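Local coordinates for protein glutathione S-transferase (Pseudomonas fluorescens, PDB 3M3M) that binds glutathione and probably acts as a glutathione transferase, joining the thiol of glutathione to electrophilic substrates, at residues Arg148-Leu152 with Val153-Tyr157; Ile184-Trp187 with Met188-Gln192; Thr91-Leu94 with Gln95-Phe99. All coordinates share one frame; numbering follows the deposited sequence.

Contact 1 (Arg148-Leu152 with Val153-Tyr157); sequences RTPYL and VGEHY
Y151 and Y157 meet across a type II' beta turn, V153 to H156, in the loop that leads into helix 159-168 of the all-helical C-terminal domain of the glutathione transferase fold. G154, at a corner of this turn, has a positive phi, which favours glycine. The two tyrosine ring planes are inclined by only 27°, but the centroids are 5.5 Å apart, so the rings are slid past each other and barely overlap. Over one face of Y151 lies instead the start of the Y157 side chain: Y157 CB stands 3.9 Å from the centroid of the Y151 ring, 18° off its normal, a CH-pi contact. Y157 N lies over one face of the same ring, offset toward the rim.

In packing against the turn, P150 CD comes within 3.4 Å of G154 O, and the proline ring crosses the side chain of E155, which is bent at chi2, with P150 CD 3.7 Å from E155 OE2.

One polar contact ties the chain before the turn to G154: Y151 N donates to G154 O at 3.2 Å. A second, inside 148-152, stiffens the approach: T149 OG1, set between its own backbone N and carbonyl carbon (chi1 56°), donates to Y151 O at 2.6 Å, nearly in line with the C=O bond.

Contact 2 (Ile184-Trp187 with Met188-Gln192); sequences IQAW and MQRVQ
W187 and V191, one turn apart on helix 182-192 of the C-terminal helical domain, run side by side and point the same way. V191 CG2 sits over a face of the indole, 4.1 Å from the centroid of the five-membered ring and 17° off its normal, which meets the geometry of a CH-pi contact. The tryptophan reaches this place with CG anti to the backbone N (chi1 166°). Its NE1 is hydrogen-bonded to D161 OD1 of helix 159-168, which helps to fix the rotation of the indole.

M188 is turned differently, crossing the indole at about a right angle. Its CG packs 3.8 Å from W187 CE3, while the selenium of this selenomethionine lies 4.1 Å from I184 CG2. Thus the six-membered end of the indole meets M188 and the pyrrole end meets V191. Y165 of helix 159-168 touches W187, M188 and V191.

R190 folds back along the helix, its chain bent at chi3 (-89°). The guanidinium lays one face over A186 O, which stands 3.7 Å above the plane over its centre, and NH2 makes a hydrogen bond to P150 O. With an alanine in place of R190, P150 O would probably lose this donor and A186 O its cover.

Backbone i to i+4 bonds hold these side chains in step, among them M188 N to I184 O and V191 N to W187 O. On the arginine, NH2 comes 3.8 Å from W187 CB, and NH1 4.0 Å from A186 CB.

Contact 3 (Thr91-Leu94 with Gln95-Phe99); sequences TQVL and QWQFF
L94 meets both Q97 and F98 on one turn of helix 87-117. Its CB lies 4.0 Å from F98 CE2, and its CD2 touches Q97 OE1 at 3.5 Å as the two side chains cross. F98 also brings CD2 to 3.2 Å from L94 O, the carbonyl that accepts the F98 backbone N-H, so the ring rim lies close to the carbonyl of the preceding turn.

Farther round the helix, Q92 and Q95 are joined by a water: it accepts from Q92 NE2 at 3.1 Å and donates to Q95 OE1 at 2.8 Å. Q95 starts with CG anti to its backbone N (chi1 170°) and continues extended, which carries the amide out to this water and sets its NE2 above one face of the W96 indole, 3.4 Å from the plane and offset toward the rim. W96 CD1 approaches Q92 O at 3.1 Å, the same oxygen that accepts the W96 N-H.

Behind these side chains are the alpha-helical i to i+4 bonds, from Q95 N to T91 O through F98 N to L94 O. Farther out, W96 packs against V153 and against helices 125-146 and 159-168, while V93 packs on I159. Q97 is buried; N74 ND2 of helix 69-77 donates to its OE1, and its NE2 makes a weak bond to I159 O.

The three amides are thus served differently: those of Q92 and Q95 share a water, whereas that of Q97 pairs with N74 and, weakly, with I159 O, all within the protein, and its bond to N74 joins the C-terminal helices to the thioredoxin-like domain.

In the fold
The loop of contact 1 lies between the other two. Its centre is 11 Å from that of contact 2 and 13 Å from that of contact 3, whereas contacts 2 and 3 do not touch, with nearest atoms about 8 Å apart. Toward contact 2, P150 O accepts the hydrogen bond from R190 NH2 at 2.9 Å, and Y157 OH packs 3.4 Å from V191 CG1. Toward contact 3, V153 CG2 packs 3.7 Å from W96 CD1. Contact 3 lies close to the ligands: the Q97 side chain is about 9 Å from glutathione and about 7 Å from the sodium ion. The W187 side chain is about 9 Å from that of Y167, a glutathione-binding residue.

Contact 1 (Arg148-Leu152 with Val153-Tyr157)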
ATOM      1  N   ARG A 148       6.419  13.939 -15.395  1.00 21.85           N
ATOM      2  CA  ARG A 148       6.408  15.376 -15.156  1.00 24.32           C
ATOM      3  C   ARG A 148       6.923  15.809 -13.790  1.00 24.24           C
ATOM      4  O   ARG A 148       7.473  16.900 -13.646  1.00 25.93           O
ATOM      5  CB  ARG A 148       5.012  15.972 -15.286  1.00 25.30           C
ATOM      6  CG  ARG A 148       4.548  15.781 -16.696  1.00 28.54           C
ATOM      7  CD  ARG A 148       3.196  16.337 -16.985  1.00 38.33           C
ATOM      8  NE  ARG A 148       2.818  15.984 -18.381  1.00 43.17           N
ATOM      9  CZ  ARG A 148       3.283  16.567 -19.506  1.00 48.08           C
ATOM     10  NH1 ARG A 148       4.241  17.506 -19.493  1.00 47.59           N
ATOM     11  NH2 ARG A 148       2.809  16.177 -20.680  1.00 44.40           N
ATOM     12  N   THR A 149       6.693  15.014 -12.741  1.00 23.22           N
ATOM     13  CA  THR A 149       7.164  15.379 -11.386  1.00 18.33           C
ATOM     14  C   THR A 149       7.825  14.099 -10.824  1.00 16.72           C
ATOM     15  O   THR A 149       7.531  12.992 -11.218  1.00 15.54           O
ATOM     16  CB  THR A 149       6.033  15.830 -10.391  1.00 19.95           C
ATOM     17  OG1 THR A 149       5.029  14.785 -10.312  1.00 18.43           O
ATOM     18  CG2 THR A 149       5.355  17.175 -10.788  1.00 20.22           C
ATOM     19  N   PRO A 150       8.695  14.254  -9.861  1.00 14.09           N
ATOM     20  CA  PRO A 150       9.446  13.071  -9.463  1.00 14.16           C
ATOM     21  C   PRO A 150       8.694  12.230  -8.385  1.00 12.22           C
ATOM     22  O   PRO A 150       9.023  11.042  -8.192  1.00 12.59           O
ATOM     23  CB  PRO A 150      10.685  13.685  -8.760  1.00 14.76           C
ATOM     24  CG  PRO A 150      10.268  15.001  -8.375  1.00 16.30           C
ATOM     25  CD  PRO A 150       9.323  15.504  -9.390  1.00 18.26           C
ATOM     26  N   TYR A 151       7.741  12.854  -7.726  1.00 12.67           N
ATOM     27  CA  TYR A 151       6.850  12.079  -6.794  1.00 10.79           C
ATOM     28  C   TYR A 151       5.436  12.412  -7.245  1.00 10.99           C
ATOM     29  O   TYR A 151       5.241  13.235  -8.182  1.00 12.97           O
ATOM     30  CB  TYR A 151       7.046  12.501  -5.338  1.00  9.57           C
ATOM     31  CG  TYR A 151       8.404  12.054  -4.841  1.00 10.40           C
ATOM     32  CD1 TYR A 151       8.656  10.712  -4.504  1.00 12.75           C
ATOM     33  CD2 TYR A 151       9.433  12.961  -4.727  1.00 15.72           C
ATOM     34  CE1 TYR A 151       9.948  10.307  -4.047  1.00 18.00           C
ATOM     35  CE2 TYR A 151      10.725  12.553  -4.309  1.00 17.83           C
ATOM     36  CZ  TYR A 151      10.948  11.242  -3.947  1.00 19.65           C
ATOM     37  OH  TYR A 151      12.212  10.888  -3.449  1.00 22.17           O
ATOM     38  N   LEU A 152       4.450  11.717  -6.674  1.00 10.75           N
ATOM     39  CA  LEU A 152       3.087  11.943  -7.221  1.00 11.76           C
ATOM     40  C   LEU A 152       2.602  13.331  -6.939  1.00 12.70           C
ATOM     41  O   LEU A 152       1.818  13.874  -7.765  1.00 13.57           O
ATOM     42  CB  LEU A 152       2.089  10.865  -6.644  1.00  8.05           C
ATOM     43  CG  LEU A 152       2.449   9.512  -7.266  1.00 10.17           C
ATOM     44  CD1 LEU A 152       1.716   8.467  -6.410  1.00 11.96           C
ATOM     45  CD2 LEU A 152       2.017   9.394  -8.727  1.00  9.20           C
ATOM     46  N   VAL A 153       3.029  13.912  -5.797  1.00 12.05           N
ATOM     47  CA  VAL A 153       2.613  15.249  -5.431  1.00 13.06           C
ATOM     48  C   VAL A 153       3.885  16.115  -5.406  1.00 15.59           C
ATOM     49  O   VAL A 153       4.605  16.145  -4.392  1.00 14.41           O
ATOM     50  CB  VAL A 153       1.834  15.317  -4.097  1.00 14.35           C
ATOM     51  CG1 VAL A 153       1.390  16.769  -3.745  1.00 17.38           C
ATOM     52  CG2 VAL A 153       0.508  14.376  -4.127  1.00 11.21           C
ATOM     53  N   GLY A 154       4.191  16.712  -6.573  1.00 18.02           N
ATOM     54  CA  GLY A 154       5.351  17.593  -6.665  1.00 17.83           C
ATOM     55  C   GLY A 154       6.688  16.970  -6.345  1.00 17.48           C
ATOM     56  O   GLY A 154       7.026  15.890  -6.854  1.00 16.17           O
ATOM     57  N   GLU A 155       7.490  17.720  -5.590  1.00 17.40           N
ATOM     58  CA  GLU A 155       8.874  17.347  -5.339  1.00 18.98           C
ATOM     59  C   GLU A 155       9.081  16.667  -4.050  1.00 18.23           C
ATOM     60  O   GLU A 155      10.272  16.562  -3.626  1.00 19.71           O
ATOM     61  CB  GLU A 155       9.744  18.677  -5.294  1.00 20.52           C
ATOM     62  CG  GLU A 155       9.808  19.397  -6.610  1.00 27.22           C
ATOM     63  CD  GLU A 155      10.874  18.776  -7.540  1.00 40.13           C
ATOM     64  OE1 GLU A 155      11.902  18.220  -7.030  1.00 43.65           O
ATOM     65  OE2 GLU A 155      10.727  18.882  -8.784  1.00 44.37           O
ATOM     66  N   HIS A 156       8.006  16.312  -3.307  1.00 15.87           N
ATOM     67  CA  HIS A 156       8.242  15.810  -1.954  1.00 13.63           C
ATOM     68  C   HIS A 156       7.569  14.402  -1.863  1.00 13.90           C
ATOM     69  O   HIS A 156       6.372  14.248  -2.159  1.00 13.23           O
ATOM     70  CB  HIS A 156       7.645  16.739  -0.902  1.00 16.57           C
ATOM     71  CG  HIS A 156       8.300  18.098  -0.906  1.00 19.15           C
ATOM     72  ND1 HIS A 156       9.543  18.312  -0.357  1.00 19.94           N
ATOM     73  CD2 HIS A 156       7.961  19.256  -1.530  1.00 21.96           C
ATOM     74  CE1 HIS A 156       9.910  19.569  -0.543  1.00 21.14           C
ATOM     75  NE2 HIS A 156       8.970  20.167  -1.267  1.00 22.27           N
ATOM     76  N   TYR A 157       8.384  13.431  -1.422  1.00 11.59           N
ATOM     77  CA  TYR A 157       7.892  12.082  -1.087  1.00  9.75           C
ATOM     78  C   TYR A 157       6.860  12.199  -0.024  1.00  9.46           C
ATOM     79  O   TYR A 157       7.049  12.910   1.008  1.00 11.24           O
ATOM     80  CB  TYR A 157       9.153  11.311  -0.580  1.00 11.73           C
ATOM     81  CG  TYR A 157       8.965   9.870  -0.221  1.00 12.56           C
ATOM     82  CD1 TYR A 157       8.033   9.041  -0.889  1.00 10.16           C
ATOM     83  CD2 TYR A 157       9.831   9.279   0.715  1.00 11.28           C
ATOM     84  CE1 TYR A 157       7.927   7.669  -0.520  1.00 13.19           C
ATOM     85  CE2 TYR A 157       9.741   7.922   1.086  1.00 14.24           C
ATOM     86  CZ  TYR A 157       8.796   7.135   0.417  1.00 12.85           C
ATOM     87  OH  TYR A 157       8.703   5.831   0.764  1.00 11.11           O
TER

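Contact 2 (Ile184-Trp187 with Met188-Gln192)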
ATOM      1  N   ILE A 184       7.542   5.170 -13.914  1.00 10.85           N
ATOM      2  CA  ILE A 184       7.288   4.372 -12.632  1.00 10.57           C
ATOM      3  C   ILE A 184       8.580   3.747 -12.075  1.00 11.93           C
ATOM      4  O   ILE A 184       8.890   3.872 -10.900  1.00 10.90           O
ATOM      5  CB  ILE A 184       6.216   3.350 -12.803  1.00  9.48           C
ATOM      6  CG1 ILE A 184       4.892   4.124 -13.134  1.00 12.04           C
ATOM      7  CG2 ILE A 184       6.015   2.483 -11.481  1.00  9.52           C
ATOM      8  CD1 ILE A 184       3.630   3.141 -13.301  1.00 11.80           C
ATOM      9  N   GLN A 185       9.367   3.137 -12.959  1.00 12.49           N
ATOM     10  CA  GLN A 185      10.597   2.501 -12.484  1.00 13.36           C
ATOM     11  C   GLN A 185      11.522   3.535 -11.864  1.00 14.46           C
ATOM     12  O   GLN A 185      12.122   3.272 -10.805  1.00 14.55           O
ATOM     13  CB  GLN A 185      11.257   1.694 -13.643  1.00 14.33           C
ATOM     14  CG  GLN A 185      10.475   0.559 -14.163  1.00 15.72           C
ATOM     15  CD  GLN A 185      11.258  -0.123 -15.343  1.00 18.27           C
ATOM     16  OE1 GLN A 185      11.687   0.569 -16.297  1.00 20.53           O
ATOM     17  NE2 GLN A 185      11.360  -1.451 -15.298  1.00 21.21           N
ATOM     18  N   ALA A 186      11.655   4.740 -12.433  1.00 14.72           N
ATOM     19  CA  ALA A 186      12.592   5.726 -11.871  1.00 14.69           C
ATOM     20  C   ALA A 186      12.048   6.259 -10.534  1.00 15.82           C
ATOM     21  O   ALA A 186      12.762   6.563  -9.618  1.00 14.64           O
ATOM     22  CB  ALA A 186      12.803   6.924 -12.883  1.00 15.73           C
ATOM     23  N   TRP A 187      10.707   6.365 -10.443  1.00 13.00           N
ATOM     24  CA  TRP A 187      10.100   6.721  -9.147  1.00 12.11           C
ATOM     25  C   TRP A 187      10.315   5.638  -8.071  1.00 11.38           C
ATOM     26  O   TRP A 187      10.607   5.963  -6.871  1.00 13.39           O
ATOM     27  CB  TRP A 187       8.615   6.981  -9.417  1.00 11.14           C
ATOM     28  CG  TRP A 187       7.707   7.039  -8.209  1.00 10.63           C
ATOM     29  CD1 TRP A 187       7.442   8.073  -7.390  1.00  8.73           C
ATOM     30  CD2 TRP A 187       6.846   5.957  -7.819  1.00  9.73           C
ATOM     31  NE1 TRP A 187       6.474   7.682  -6.412  1.00 10.01           N
ATOM     32  CE2 TRP A 187       6.062   6.411  -6.703  1.00 10.04           C
ATOM     33  CE3 TRP A 187       6.675   4.660  -8.334  1.00  6.99           C
ATOM     34  CZ2 TRP A 187       5.079   5.569  -6.040  1.00  9.57           C
ATOM     35  CZ3 TRP A 187       5.688   3.797  -7.683  1.00 11.66           C
ATOM     36  CH2 TRP A 187       4.914   4.292  -6.556  1.00  7.26           C
HETATM   37  N   MSE A 188      10.179   4.348  -8.452  1.00 13.29           N
HETATM   38  CA  MSE A 188      10.399   3.266  -7.486  1.00 11.34           C
HETATM   39  C   MSE A 188      11.867   3.436  -6.996  1.00 14.08           C
HETATM   40  O   MSE A 188      12.154   3.232  -5.835  1.00 13.60           O
HETATM   41  CB  MSE A 188      10.306   1.918  -8.148  1.00 14.13           C
HETATM   42  CG  MSE A 188       8.848   1.581  -8.292  1.00 12.95           C
HETATM   43 SE   MSE A 188       8.449   0.001  -9.374  1.00 28.65          SE
HETATM   44  CE  MSE A 188       9.762  -1.400  -8.694  1.00 23.18           C
ATOM     45  N   GLN A 189      12.793   3.625  -7.941  1.00 12.57           N
ATOM     46  CA  GLN A 189      14.189   3.961  -7.510  1.00 16.04           C
ATOM     47  C   GLN A 189      14.379   5.089  -6.505  1.00 14.16           C
ATOM     48  O   GLN A 189      15.126   4.918  -5.529  1.00 15.97           O
ATOM     49  CB  GLN A 189      15.074   4.166  -8.760  1.00 17.21           C
ATOM     50  CG  GLN A 189      15.797   2.957  -9.029  1.00 30.03           C
ATOM     51  CD  GLN A 189      16.963   3.011  -8.111  1.00 41.87           C
ATOM     52  OE1 GLN A 189      17.412   4.136  -7.772  1.00 51.57           O
ATOM     53  NE2 GLN A 189      17.438   1.866  -7.643  1.00 44.99           N
ATOM     54  N   ARG A 190      13.672   6.215  -6.667  1.00 11.74           N
ATOM     55  CA  ARG A 190      13.687   7.312  -5.750  1.00 12.78           C
ATOM     56  C   ARG A 190      13.118   6.940  -4.371  1.00 13.45           C
ATOM     57  O   ARG A 190      13.671   7.295  -3.364  1.00 13.26           O
ATOM     58  CB  ARG A 190      12.885   8.542  -6.271  1.00 11.75           C
ATOM     59  CG  ARG A 190      13.547   9.086  -7.486  1.00 18.62           C
ATOM     60  CD  ARG A 190      13.167  10.552  -7.712  1.00 29.14           C
ATOM     61  NE  ARG A 190      12.031  10.393  -8.491  1.00 31.95           N
ATOM     62  CZ  ARG A 190      11.945  10.192  -9.804  1.00 31.62           C
ATOM     63  NH1 ARG A 190      12.941  10.247 -10.700  1.00 31.04           N
ATOM     64  NH2 ARG A 190      10.758   9.959 -10.223  1.00 15.71           N
ATOM     65  N   VAL A 191      11.993   6.232  -4.360  1.00 12.31           N
ATOM     66  CA  VAL A 191      11.412   5.781  -3.106  1.00 10.50           C
ATOM     67  C   VAL A 191      12.406   4.932  -2.359  1.00 10.87           C
ATOM     68  O   VAL A 191      12.690   5.163  -1.190  1.00 12.50           O
ATOM     69  CB  VAL A 191      10.084   4.996  -3.401  1.00 10.34           C
ATOM     70  CG1 VAL A 191       9.587   4.269  -2.088  1.00  9.44           C
ATOM     71  CG2 VAL A 191       9.030   6.077  -3.963  1.00 10.41           C
ATOM     72  N   GLN A 192      12.924   3.957  -3.054  1.00 12.73           N
ATOM     73  CA  GLN A 192      13.858   2.973  -2.488  1.00 15.65           C
ATOM     74  C   GLN A 192      15.196   3.593  -2.039  1.00 16.74           C
ATOM     75  O   GLN A 192      15.902   2.964  -1.234  1.00 18.07           O
ATOM     76  CB  GLN A 192      14.215   1.962  -3.590  1.00 15.88           C
ATOM     77  CG  GLN A 192      13.233   0.927  -3.740  1.00 21.68           C
ATOM     78  CD  GLN A 192      13.371   0.285  -5.095  1.00 28.23           C
ATOM     79  OE1 GLN A 192      14.478   0.370  -5.675  1.00 30.16           O
ATOM     80  NE2 GLN A 192      12.271  -0.368  -5.629  1.00 20.60           N
TER

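Contact 3 (Thr91-Leu94 with Gln95-Phe99)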
ATOM      1  N   THR A  91      -4.794  17.813  -0.231  1.00 11.04           N
ATOM      2  CA  THR A  91      -5.902  17.225  -1.040  1.00 11.26           C
ATOM      3  C   THR A  91      -5.332  16.355  -2.160  1.00 10.11           C
ATOM      4  O   THR A  91      -5.859  15.240  -2.454  1.00  9.35           O
ATOM      5  CB  THR A  91      -6.791  18.357  -1.611  1.00  9.58           C
ATOM      6  OG1 THR A  91      -7.316  19.051  -0.468  1.00 13.57           O
ATOM      7  CG2 THR A  91      -7.983  17.724  -2.419  1.00  9.55           C
ATOM      8  N   GLN A  92      -4.219  16.798  -2.760  1.00  9.58           N
ATOM      9  CA  GLN A  92      -3.645  15.968  -3.814  1.00  8.57           C
ATOM     10  C   GLN A  92      -3.094  14.649  -3.300  1.00  8.24           C
ATOM     11  O   GLN A  92      -3.156  13.649  -4.012  1.00  8.01           O
ATOM     12  CB  GLN A  92      -2.562  16.703  -4.622  1.00 10.93           C
ATOM     13  CG  GLN A  92      -3.357  17.831  -5.452  1.00 14.31           C
ATOM     14  CD  GLN A  92      -2.513  18.785  -6.233  1.00 23.73           C
ATOM     15  OE1 GLN A  92      -1.565  19.378  -5.713  1.00 20.45           O
ATOM     16  NE2 GLN A  92      -2.932  19.034  -7.509  1.00 27.16           N
ATOM     17  N   VAL A  93      -2.465  14.682  -2.125  1.00 10.02           N
ATOM     18  CA  VAL A  93      -2.039  13.413  -1.497  1.00  8.43           C
ATOM     19  C   VAL A  93      -3.273  12.480  -1.309  1.00  8.69           C
ATOM     20  O   VAL A  93      -3.221  11.294  -1.675  1.00  8.23           O
ATOM     21  CB  VAL A  93      -1.312  13.702  -0.158  1.00 10.32           C
ATOM     22  CG1 VAL A  93      -1.261  12.414   0.744  1.00  9.91           C
ATOM     23  CG2 VAL A  93       0.058  14.323  -0.491  1.00 10.15           C
ATOM     24  N   LEU A  94      -4.389  13.030  -0.808  1.00  7.86           N
ATOM     25  CA  LEU A  94      -5.607  12.172  -0.565  1.00  7.63           C
ATOM     26  C   LEU A  94      -6.149  11.736  -1.897  1.00  7.33           C
ATOM     27  O   LEU A  94      -6.564  10.619  -1.997  1.00  7.36           O
ATOM     28  CB  LEU A  94      -6.722  12.949   0.214  1.00  7.70           C
ATOM     29  CG  LEU A  94      -6.232  13.246   1.659  1.00 10.55           C
ATOM     30  CD1 LEU A  94      -7.272  14.156   2.350  1.00  9.85           C
ATOM     31  CD2 LEU A  94      -6.129  11.928   2.483  1.00 11.60           C
ATOM     32  N   GLN A  95      -6.039  12.559  -2.937  1.00  7.18           N
ATOM     33  CA  GLN A  95      -6.534  12.152  -4.266  1.00  5.94           C
ATOM     34  C   GLN A  95      -5.809  10.874  -4.685  1.00  7.39           C
ATOM     35  O   GLN A  95      -6.445   9.952  -5.124  1.00  7.64           O
ATOM     36  CB  GLN A  95      -6.222  13.318  -5.241  1.00  7.54           C
ATOM     37  CG  GLN A  95      -6.431  12.995  -6.671  1.00  7.67           C
ATOM     38  CD  GLN A  95      -5.830  14.117  -7.504  1.00 11.28           C
ATOM     39  OE1 GLN A  95      -6.435  15.183  -7.695  1.00 11.91           O
ATOM     40  NE2 GLN A  95      -4.581  13.886  -7.983  1.00  9.90           N
ATOM     41  N   TRP A  96      -4.469  10.867  -4.639  1.00  5.61           N
ATOM     42  CA  TRP A  96      -3.757   9.690  -5.050  1.00  7.17           C
ATOM     43  C   TRP A  96      -4.099   8.464  -4.140  1.00  8.38           C
ATOM     44  O   TRP A  96      -4.098   7.350  -4.630  1.00  7.66           O
ATOM     45  CB  TRP A  96      -2.218   9.973  -5.058  1.00  8.23           C
ATOM     46  CG  TRP A  96      -1.861  10.799  -6.218  1.00  8.70           C
ATOM     47  CD1 TRP A  96      -1.580  12.143  -6.174  1.00  9.16           C
ATOM     48  CD2 TRP A  96      -1.936  10.433  -7.593  1.00  6.31           C
ATOM     49  NE1 TRP A  96      -1.424  12.657  -7.450  1.00  9.98           N
ATOM     50  CE2 TRP A  96      -1.587  11.615  -8.347  1.00  9.57           C
ATOM     51  CE3 TRP A  96      -2.171   9.207  -8.277  1.00  8.16           C
ATOM     52  CZ2 TRP A  96      -1.547  11.625  -9.742  1.00 12.37           C
ATOM     53  CZ3 TRP A  96      -2.133   9.239  -9.702  1.00 12.16           C
ATOM     54  CH2 TRP A  96      -1.795  10.446 -10.396  1.00 12.49           C
ATOM     55  N   GLN A  97      -4.309   8.701  -2.861  1.00  6.34           N
ATOM     56  CA  GLN A  97      -4.708   7.578  -1.986  1.00  7.69           C
ATOM     57  C   GLN A  97      -6.122   7.011  -2.308  1.00  6.59           C
ATOM     58  O   GLN A  97      -6.253   5.783  -2.251  1.00  6.40           O
ATOM     59  CB  GLN A  97      -4.623   7.971  -0.534  1.00  7.92           C
ATOM     60  CG  GLN A  97      -3.128   8.292  -0.049  1.00  7.35           C
ATOM     61  CD  GLN A  97      -3.108   8.474   1.413  1.00  9.68           C
ATOM     62  OE1 GLN A  97      -3.911   9.252   1.951  1.00 11.94           O
ATOM     63  NE2 GLN A  97      -2.213   7.738   2.093  1.00 12.90           N
ATOM     64  N   PHE A  98      -7.148   7.835  -2.562  1.00  6.96           N
ATOM     65  CA  PHE A  98      -8.448   7.273  -2.924  1.00  6.00           C
ATOM     66  C   PHE A  98      -8.310   6.610  -4.280  1.00  5.61           C
ATOM     67  O   PHE A  98      -8.922   5.566  -4.516  1.00  7.47           O
ATOM     68  CB  PHE A  98      -9.480   8.420  -2.884  1.00  4.21           C
ATOM     69  CG  PHE A  98      -9.811   8.820  -1.484  1.00  6.49           C
ATOM     70  CD1 PHE A  98     -10.457   7.896  -0.671  1.00  8.39           C
ATOM     71  CD2 PHE A  98      -9.504  10.098  -0.980  1.00  8.47           C
ATOM     72  CE1 PHE A  98     -10.780   8.226   0.666  1.00  8.97           C
ATOM     73  CE2 PHE A  98      -9.795  10.456   0.309  1.00  9.32           C
ATOM     74  CZ  PHE A  98     -10.439   9.500   1.155  1.00  6.17           C
ATOM     75  N   PHE A  99      -7.575   7.249  -5.216  1.00  5.90           N
ATOM     76  CA  PHE A  99      -7.322   6.613  -6.506  1.00  7.18           C
ATOM     77  C   PHE A  99      -6.676   5.248  -6.318  1.00  7.57           C
ATOM     78  O   PHE A  99      -7.031   4.267  -6.973  1.00  7.58           O
ATOM     79  CB  PHE A  99      -6.347   7.518  -7.324  1.00  8.24           C
ATOM     80  CG  PHE A  99      -5.606   6.813  -8.482  1.00  8.05           C
ATOM     81  CD1 PHE A  99      -6.132   6.750  -9.782  1.00  7.93           C
ATOM     82  CD2 PHE A  99      -4.282   6.256  -8.226  1.00  6.51           C
ATOM     83  CE1 PHE A  99      -5.387   6.076 -10.849  1.00  7.05           C
ATOM     84  CE2 PHE A  99      -3.556   5.680  -9.283  1.00  9.34           C
ATOM     85  CZ  PHE A  99      -4.077   5.585 -10.542  1.00  9.48           C
TER
HETATM   86  O   HOH W   1      -5.199  17.441  -8.785  1.00 17.95           O